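Local coordinates for tail spike protein (Acinetobacter phage vB_AbaP_AS12, PDB 6EU4) that probably serves as the trimeric receptor-binding spike of the phage tail, recognising and perhaps degrading the capsular polysaccharide of its Acinetobacter baumannii host, at residues A[195-200]-A[223-228]. Sequence-based numbering, arbitrary orientation.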
ATOM      1  N   GLY A 195      18.042  18.761  -3.018  1.00 13.74           N
ATOM      2  CA  GLY A 195      18.761  19.357  -1.902  1.00 14.85           C
ATOM      3  C   GLY A 195      18.851  20.862  -1.899  1.00 14.92           C
ATOM      4  O   GLY A 195      19.921  21.419  -1.586  1.00 14.84           O
ATOM      5  N   PHE A 196      17.761  21.555  -2.233  1.00 14.48           N
ATOM      6  CA  PHE A 196      17.811  23.015  -2.236  1.00 14.95           C
ATOM      7  C   PHE A 196      16.409  23.589  -2.101  1.00 14.22           C
ATOM      8  O   PHE A 196      15.406  22.870  -2.144  1.00 15.16           O
ATOM      9  CB  PHE A 196      18.503  23.555  -3.493  1.00 16.03           C
ATOM     10  CG  PHE A 196      17.854  23.156  -4.787  1.00 16.67           C
ATOM     11  CD1 PHE A 196      16.832  23.910  -5.318  1.00 18.26           C
ATOM     12  CD2 PHE A 196      18.304  22.044  -5.494  1.00 15.83           C
ATOM     13  CE1 PHE A 196      16.252  23.560  -6.525  1.00 21.47           C
ATOM     14  CE2 PHE A 196      17.731  21.688  -6.694  1.00 17.37           C
ATOM     15  CZ  PHE A 196      16.702  22.453  -7.214  1.00 19.20           C
ATOM     16  N   THR A 197      16.354  24.907  -1.909  1.00 14.54           N
ATOM     17  CA  THR A 197      15.101  25.612  -1.720  1.00 14.19           C
ATOM     18  C   THR A 197      14.886  26.633  -2.834  1.00 16.17           C
ATOM     19  O   THR A 197      15.838  27.132  -3.442  1.00 16.35           O
ATOM     20  CB  THR A 197      15.074  26.297  -0.342  1.00 18.22           C
ATOM     21  OG1 THR A 197      13.811  26.933  -0.138  1.00 20.78           O
ATOM     22  CG2 THR A 197      16.189  27.367  -0.239  1.00 22.25           C
ATOM     23  N   LEU A 198      13.612  26.909  -3.105  1.00 14.76           N
ATOM     24  CA  LEU A 198      13.166  27.933  -4.048  1.00 16.99           C
ATOM     25  C   LEU A 198      12.222  28.834  -3.270  1.00 14.09           C
ATOM     26  O   LEU A 198      11.163  28.374  -2.827  1.00 15.66           O
ATOM     27  CB  LEU A 198      12.419  27.316  -5.239  1.00 17.68           C
ATOM     28  CG  LEU A 198      13.166  26.282  -6.071  1.00 17.86           C
ATOM     29  CD1 LEU A 198      12.219  25.599  -7.051  1.00 18.18           C
ATOM     30  CD2 LEU A 198      14.292  26.957  -6.802  1.00 18.97           C
ATOM     31  N   GLN A 199      12.593  30.094  -3.076  1.00 15.22           N
ATOM     32  CA  GLN A 199      11.758  30.998  -2.294  1.00 15.32           C
ATOM     33  C   GLN A 199      11.697  32.373  -2.934  1.00 15.07           C
ATOM     34  O   GLN A 199      12.668  32.838  -3.531  1.00 15.64           O
ATOM     35  CB  GLN A 199      12.292  31.152  -0.855  1.00 18.36           C
ATOM     36  CG  GLN A 199      12.432  29.836  -0.123  1.00 21.99           C
ATOM     37  CD  GLN A 199      12.839  30.013   1.327  1.00 27.86           C
ATOM     38  OE1 GLN A 199      12.646  31.088   1.918  1.00 31.15           O
ATOM     39  NE2 GLN A 199      13.417  28.964   1.907  1.00 25.67           N
ATOM     40  N   TYR A 200      10.559  33.046  -2.750  1.00 16.33           N
ATOM     41  CA  TYR A 200      10.516  34.486  -2.968  1.00 16.17           C
ATOM     42  C   TYR A 200      11.027  35.214  -1.733  1.00 18.14           C
ATOM     43  O   TYR A 200      10.916  34.718  -0.612  1.00 17.97           O
ATOM     44  CB  TYR A 200       9.100  34.970  -3.273  1.00 16.57           C
ATOM     45  CG  TYR A 200       8.666  34.633  -4.670  1.00 15.83           C
ATOM     46  CD1 TYR A 200       8.106  33.405  -4.954  1.00 16.41           C
ATOM     47  CD2 TYR A 200       8.849  35.531  -5.708  1.00 16.86           C
ATOM     48  CE1 TYR A 200       7.724  33.071  -6.254  1.00 17.20           C
ATOM     49  CE2 TYR A 200       8.466  35.216  -7.005  1.00 16.16           C
ATOM     50  CZ  TYR A 200       7.908  33.977  -7.265  1.00 18.26           C
ATOM     51  OH  TYR A 200       7.540  33.662  -8.555  1.00 19.69           O
ATOM     52  N   SER A 223      14.173  16.277  -1.864  1.00 11.97           N
ATOM     53  CA  SER A 223      14.658  17.228  -0.871  1.00 11.57           C
ATOM     54  C   SER A 223      14.682  18.642  -1.439  1.00 14.38           C
ATOM     55  O   SER A 223      15.696  19.358  -1.406  1.00 13.65           O
ATOM     56  CB  SER A 223      16.026  16.793  -0.351  1.00 15.73           C
ATOM     57  OG  SER A 223      15.868  15.532   0.301  1.00 18.73           O
ATOM     58  N   ILE A 224      13.532  19.042  -1.968  1.00 13.46           N
ATOM     59  CA  ILE A 224      13.338  20.380  -2.508  0.50 14.04           C
ATOM     60  C   ILE A 224      12.239  21.055  -1.710  1.00 14.65           C
ATOM     61  O   ILE A 224      11.144  20.503  -1.552  1.00 15.21           O
ATOM     62  CB  ILE A 224      12.976  20.356  -4.002  0.50 15.17           C
ATOM     63  CG1 ILE A 224      14.164  19.847  -4.812  0.50 16.89           C
ATOM     64  CG2 ILE A 224      12.572  21.761  -4.471  0.50 16.05           C
ATOM     65  CD1 ILE A 224      13.824  19.539  -6.234  0.50 16.72           C
ATOM     66  N   LEU A 225      12.521  22.260  -1.242  1.00 12.77           N
ATOM     67  CA  LEU A 225      11.571  23.053  -0.480  1.00 14.11           C
ATOM     68  C   LEU A 225      11.199  24.278  -1.288  1.00 14.99           C
ATOM     69  O   LEU A 225      12.078  25.044  -1.671  1.00 16.91           O
ATOM     70  CB  LEU A 225      12.181  23.511   0.840  1.00 16.78           C
ATOM     71  CG  LEU A 225      11.424  24.648   1.561  1.00 19.00           C
ATOM     72  CD1 LEU A 225      10.064  24.176   2.046  1.00 20.33           C
ATOM     73  CD2 LEU A 225      12.267  25.203   2.698  1.00 23.11           C
ATOM     74  N   THR A 226       9.918  24.497  -1.524  1.00 13.95           N
ATOM     75  CA  THR A 226       9.459  25.789  -2.016  0.50 17.05           C
ATOM     76  C   THR A 226       8.649  26.458  -0.919  1.00 16.74           C
ATOM     77  O   THR A 226       7.835  25.812  -0.256  1.00 17.42           O
ATOM     78  CB  THR A 226       8.634  25.676  -3.321  0.50 20.66           C
ATOM     79  OG1 THR A 226       7.339  25.113  -3.071  0.50 20.06           O
ATOM     80  CG2 THR A 226       9.347  24.823  -4.341  0.50 25.64           C
ATOM     81  N   LYS A 227       8.892  27.743  -0.717  1.00 16.95           N
ATOM     82  CA  LYS A 227       8.147  28.460   0.304  1.00 19.52           C
ATOM     83  C   LYS A 227       8.176  29.941  -0.025  1.00 16.71           C
ATOM     84  O   LYS A 227       8.910  30.401  -0.914  1.00 16.82           O
ATOM     85  CB  LYS A 227       8.687  28.178   1.712  1.00 24.36           C
ATOM     86  CG  LYS A 227      10.071  28.706   1.968  1.00 30.44           C
ATOM     87  CD  LYS A 227      10.514  28.473   3.427  1.00 38.52           C
ATOM     88  CE  LYS A 227       9.996  29.543   4.366  1.00 46.39           C
ATOM     89  NZ  LYS A 227      10.760  29.556   5.660  1.00 50.30           N
ATOM     90  N   ASN A 228       7.320  30.682   0.678  1.00 15.82           N
ATOM     91  CA  ASN A 228       7.050  32.071   0.344  1.00 15.66           C
ATOM     92  C   ASN A 228       6.543  32.182  -1.091  1.00 18.23           C
ATOM     93  O   ASN A 228       6.975  33.052  -1.838  1.00 20.73           O
ATOM     94  CB  ASN A 228       8.287  32.962   0.546  1.00 18.59           C
ATOM     95  CG  ASN A 228       8.661  33.104   2.003  1.00 25.53           C
ATOM     96  OD1 ASN A 228       7.803  33.056   2.871  1.00 24.71           O
ATOM     97  ND2 ASN A 228       9.947  33.245   2.280  1.00 31.01           N
TER
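The ring of Phe-196 lies with one face over CG1 of Ile-224, and Phe-196 CZ comes 4.2 Å from Ile-224 CD1; Met-177, on strand 175-179, also packs against the Phe-196 side chain. The backbone O of Asn-228 approaches the Tyr-200 ring obliquely, and Tyr-200 OH is held by a hydrogen bond to Asp-174. The third flat group, the amide of Gln-199, lies on the other face of the strand pair from Phe-196, alongside the aliphatic part of Lys-227. With CG anti to the carbonyl carbon, the extended chain carries Gln-199 NE2 to Thr-197 OG1, two residues earlier, for a nearly in-plane hydrogen bond of 2.9 Å.

That hydroxyl sits anti to its backbone N (chi1 -177°), and Thr-197 OG1 donates to Leu-225 O (3.0 Å) from above the carbonyl plane. Leu-198 N reaches Leu-225 O at 2.8 Å, nearly along the C=O axis. CD2 of Leu-225 packs beside this relay, whereas on the face of Phe-196 the methyl CG2 of Thr-226 meets Leu-198 CD1 at 4.0 Å.

Between the backbones, Leu-225 N bonds to Phe-196 O (3.1 Å) and Lys-227 N to Leu-198 O (3.2 Å), the register of two parallel strands only 10° apart. They are successive rungs of the parallel beta-helix, flanked by strands 148-151 and 241-250. Bonding weakens towards both ends, with corners at Gly-195, Ser-223 and Asn-228: Ser-223 O takes weak bonds from the N atoms of Gly-195 and Phe-196, and Asn-228 ND2 reaches Tyr-200 O weakly at 3.4 Å. Tyr-200 N and Asn-228 O are buried without a partner. The Phe-196/Leu-198 side is thus mainly apolar packing; the Gln-199 side adds an amide-hydroxyl-carbonyl chain, in which buried Thr-197 has its hydroxyl satisfied as donor and acceptor.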